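Local structure of aspartate-semialdehyde dehydrogenase (Vibrio cholerae, 2QZ9) at the interface of chains A and B. The protein catalyses the NADPH-dependent reductive dephosphorylation of L-aspartyl-4-phosphate to L-aspartate-semialdehyde, a step in lysine and methionine biosynthesis, and works as a homodimer. Residues are numbered along the deposited sequence; one frame, centred on the assembly and turned at random. Chains: chain A/B, Aspartate-semialdehyde dehydrogenase.

The interface of chains A and B. Residues chain A 156-157, 197, 236, 238-240, 282, 310; chain B 155-157, 197, 236, 238-240.
At the two-fold axis of the aspartate-semialdehyde dehydrogenase homodimer, the C-terminal dimerisation domains meet through the ends of the two 151-158 strands and the loops around residues 197 and 236-240. The phenols of A:Tyr157 and B:Tyr157 point at one another from opposite subunits and overlap face to face, ring centroids 4.2 Å apart and planes 11° from parallel, the overlap shifted toward the CE2 rims. Each CG lies anti to its own carbonyl carbon (chi1 -64° in both chains), which sends the phenol across to the partner strand. There A:Tyr157 OH donates to the main-chain B:Thr156 O at 2.9 Å, and B:Tyr157 OH returns the bond to A:Thr156 O. Both carbonyl oxygens lie at the edge of the phenol they accept from, in its plane, while each hydroxyl stands about 40° above the carbonyl plane rather than on a lone pair. A stack and a bond at each end should thus fix ring rotation. Within each subunit Val236 N donates to Thr156 OG1 (3.1 Å in chain A), which ties the strand end to the 236-240 loop and probably helps to hold the Thr156 carbonyl in place. Val236 in turn presents CG2, anti to its carbonyl carbon, to the opposite phenol, with B:Val236 CG2 3.6 Å from A:Tyr157 CZ. On the opposite face of A:Tyr157 the indole edge of A:Trp310 brings CZ3 over the rim, and the same CZ3 meets B:Val236 CG2 at 3.7 Å. Farther along the axis the prolyl rings of A:Pro239 and B:Pro239 meet at a slant, CD to CD at 3.8 Å. Beside them the thiol A:Cys197 SG packs against B:Val238 CG2, the branch set between backbone N and carbonyl carbon, and against B:Val240 CG2, a contact its twin repeats. The bent chain of A:Gln282 brings OE1 over B:Cys197 CB. A water joins A:Gln282 N and OE1 to B:Cys197 O, 2.8 Å from that carbonyl oxygen. The patch centre lies about 9 Å from A:His244, the likely proton acceptor in catalysis.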
loop_
_atom_site.group_PDB
_atom_site.type_symbol
_atom_site.label_atom_id
_atom_site.label_comp_id
_atom_site.label_asym_id
_atom_site.label_seq_id
_atom_site.Cartn_x
_atom_site.Cartn_y
_atom_site.Cartn_z
ATOM N N THR A 156 -5.096 2.108 -0.091
ATOM C CA THR A 156 -4.491 3.379 -0.393
ATOM C C THR A 156 -3.083 3.470 0.160
ATOM O O THR A 156 -2.696 2.726 1.057
ATOM C CB THR A 156 -5.342 4.557 0.144
ATOM O OG1 THR A 156 -5.206 4.620 1.569
ATOM C CG2 THR A 156 -6.817 4.372 -0.225
ATOM N N TYR A 157 -2.318 4.371 -0.439
ATOM C CA TYR A 157 -0.929 4.581 -0.102
ATOM C C TYR A 157 -0.875 6.095 0.069
ATOM O O TYR A 157 -0.560 6.822 -0.873
ATOM C CB TYR A 157 -0.042 4.065 -1.252
ATOM C CG TYR A 157 -0.173 2.561 -1.465
ATOM C CD1 TYR A 157 -1.333 2.003 -2.027
ATOM C CD2 TYR A 157 0.855 1.694 -1.088
ATOM C CE1 TYR A 157 -1.464 0.626 -2.192
ATOM C CE2 TYR A 157 0.734 0.315 -1.270
ATOM C CZ TYR A 157 -0.429 -0.202 -1.816
ATOM O OH TYR A 157 -0.546 -1.551 -1.969
ATOM N N CYS A 197 4.593 1.721 7.466
ATOM C CA CYS A 197 3.255 1.894 6.901
ATOM C C CYS A 197 2.300 1.706 8.051
ATOM O O CYS A 197 2.438 0.758 8.821
ATOM C CB CYS A 197 2.973 0.880 5.768
ATOM S SG CYS A 197 4.148 0.988 4.387
ATOM N N VAL A 236 -4.123 3.373 4.248
ATOM C CA VAL A 236 -2.806 3.222 4.886
ATOM C C VAL A 236 -1.957 4.493 4.708
ATOM O O VAL A 236 -1.854 5.018 3.606
ATOM C CB VAL A 236 -2.028 1.989 4.309
ATOM C CG1 VAL A 236 -0.688 1.788 5.022
ATOM C CG2 VAL A 236 -2.881 0.687 4.380
ATOM N N VAL A 238 1.596 6.097 4.302
ATOM C CA VAL A 238 2.937 5.680 3.869
ATOM C C VAL A 238 3.949 6.843 3.989
ATOM O O VAL A 238 3.529 8.001 4.067
ATOM C CB VAL A 238 2.921 5.066 2.434
ATOM C CG1 VAL A 238 2.122 3.759 2.429
ATOM C CG2 VAL A 238 2.370 6.064 1.401
ATOM N N PRO A 239 5.277 6.533 4.017
ATOM C CA PRO A 239 6.329 7.539 4.248
ATOM C C PRO A 239 6.654 8.343 3.002
ATOM O O PRO A 239 7.800 8.387 2.557
ATOM C CB PRO A 239 7.548 6.699 4.687
ATOM C CG PRO A 239 7.096 5.257 4.662
ATOM C CD PRO A 239 5.856 5.191 3.847
ATOM N N VAL A 240 5.617 8.970 2.459
ATOM C CA VAL A 240 5.685 9.791 1.261
ATOM C C VAL A 240 5.245 11.204 1.665
ATOM O O VAL A 240 4.429 11.349 2.575
ATOM C CB VAL A 240 4.753 9.217 0.161
ATOM C CG1 VAL A 240 4.742 10.090 -1.079
ATOM C CG2 VAL A 240 5.176 7.777 -0.188
ATOM N N GLN A 282 3.895 8.766 -6.984
ATOM C CA GLN A 282 3.804 9.997 -6.206
ATOM C C GLN A 282 4.990 10.974 -6.401
ATOM O O GLN A 282 4.786 12.099 -6.848
ATOM C CB GLN A 282 3.618 9.642 -4.727
ATOM C CG GLN A 282 2.239 9.027 -4.410
ATOM C CD GLN A 282 2.294 7.996 -3.302
ATOM O OE1 GLN A 282 3.003 6.990 -3.412
ATOM N NE2 GLN A 282 1.545 8.231 -2.229
ATOM N N TRP A 310 -4.178 1.419 -11.014
ATOM C CA TRP A 310 -3.367 2.127 -10.019
ATOM C C TRP A 310 -3.659 3.607 -10.225
ATOM O O TRP A 310 -3.576 4.097 -11.338
ATOM C CB TRP A 310 -1.880 1.802 -10.236
ATOM C CG TRP A 310 -0.838 2.551 -9.387
ATOM C CD1 TRP A 310 0.022 3.534 -9.836
ATOM C CD2 TRP A 310 -0.502 2.337 -8.002
ATOM N NE1 TRP A 310 0.837 3.952 -8.815
ATOM C CE2 TRP A 310 0.554 3.232 -7.686
ATOM C CE3 TRP A 310 -0.996 1.486 -6.995
ATOM C CZ2 TRP A 310 1.105 3.324 -6.404
ATOM C CZ3 TRP A 310 -0.440 1.568 -5.731
ATOM C CH2 TRP A 310 0.613 2.479 -5.445
ATOM N N THR B 155 -3.388 -6.436 -1.683
ATOM C CA THR B 155 -2.381 -5.498 -2.138
ATOM C C THR B 155 -1.303 -5.445 -1.074
ATOM O O THR B 155 -1.599 -5.504 0.124
ATOM C CB THR B 155 -2.926 -4.083 -2.392
ATOM O OG1 THR B 155 -3.298 -3.503 -1.141
ATOM C CG2 THR B 155 -4.127 -4.105 -3.337
ATOM N N THR B 156 -0.053 -5.328 -1.510
ATOM C CA THR B 156 1.061 -5.475 -0.596
ATOM C C THR B 156 1.775 -4.156 -0.339
ATOM O O THR B 156 1.656 -3.213 -1.107
ATOM C CB THR B 156 2.081 -6.518 -1.093
ATOM O OG1 THR B 156 2.705 -6.025 -2.282
ATOM C CG2 THR B 156 1.403 -7.840 -1.365
ATOM N N TYR B 157 2.484 -4.112 0.784
ATOM C CA TYR B 157 3.317 -2.996 1.174
ATOM C C TYR B 157 4.678 -3.647 1.439
ATOM O O TYR B 157 4.936 -4.084 2.545
ATOM C CB TYR B 157 2.695 -2.353 2.432
ATOM C CG TYR B 157 1.331 -1.775 2.132
ATOM C CD1 TYR B 157 0.233 -2.602 1.874
ATOM C CD2 TYR B 157 1.148 -0.402 2.058
ATOM C CE1 TYR B 157 -1.020 -2.065 1.570
ATOM C CE2 TYR B 157 -0.102 0.149 1.770
ATOM C CZ TYR B 157 -1.172 -0.689 1.520
ATOM O OH TYR B 157 -2.388 -0.134 1.199
ATOM N N CYS B 197 6.270 5.195 -3.578
ATOM C CA CYS B 197 5.699 3.854 -3.664
ATOM C C CYS B 197 5.716 3.458 -5.127
ATOM O O CYS B 197 5.360 4.255 -5.991
ATOM C CB CYS B 197 4.264 3.821 -3.120
ATOM S SG CYS B 197 4.105 4.240 -1.384
ATOM N N VAL B 236 3.183 -3.763 -4.407
ATOM C CA VAL B 236 3.737 -2.424 -4.369
ATOM C C VAL B 236 4.987 -2.380 -3.474
ATOM O O VAL B 236 4.968 -2.868 -2.348
ATOM C CB VAL B 236 2.690 -1.399 -3.848
ATOM C CG1 VAL B 236 3.238 0.025 -3.889
ATOM C CG2 VAL B 236 1.378 -1.491 -4.672
ATOM N N VAL B 238 7.414 -0.313 -1.103
ATOM C CA VAL B 238 7.313 0.848 -0.199
ATOM C C VAL B 238 8.674 1.189 0.465
ATOM O O VAL B 238 9.558 0.333 0.514
ATOM C CB VAL B 238 6.189 0.672 0.889
ATOM C CG1 VAL B 238 4.805 0.679 0.243
ATOM C CG2 VAL B 238 6.404 -0.565 1.712
ATOM N N PRO B 239 8.839 2.436 0.970
ATOM C CA PRO B 239 10.147 2.874 1.489
ATOM C C PRO B 239 10.344 2.440 2.935
ATOM O O PRO B 239 10.462 3.255 3.856
ATOM C CB PRO B 239 10.110 4.409 1.334
ATOM C CG PRO B 239 8.671 4.771 0.958
ATOM C CD PRO B 239 7.836 3.510 1.082
ATOM N N VAL B 240 10.356 1.125 3.092
ATOM C CA VAL B 240 10.509 0.463 4.357
ATOM C C VAL B 240 11.703 -0.470 4.181
ATOM O O VAL B 240 11.942 -0.940 3.061
ATOM C CB VAL B 240 9.220 -0.321 4.671
ATOM C CG1 VAL B 240 9.376 -1.244 5.866
ATOM C CG2 VAL B 240 8.048 0.658 4.871
HETATM O O HOH W 1 3.364 6.209 -5.723
#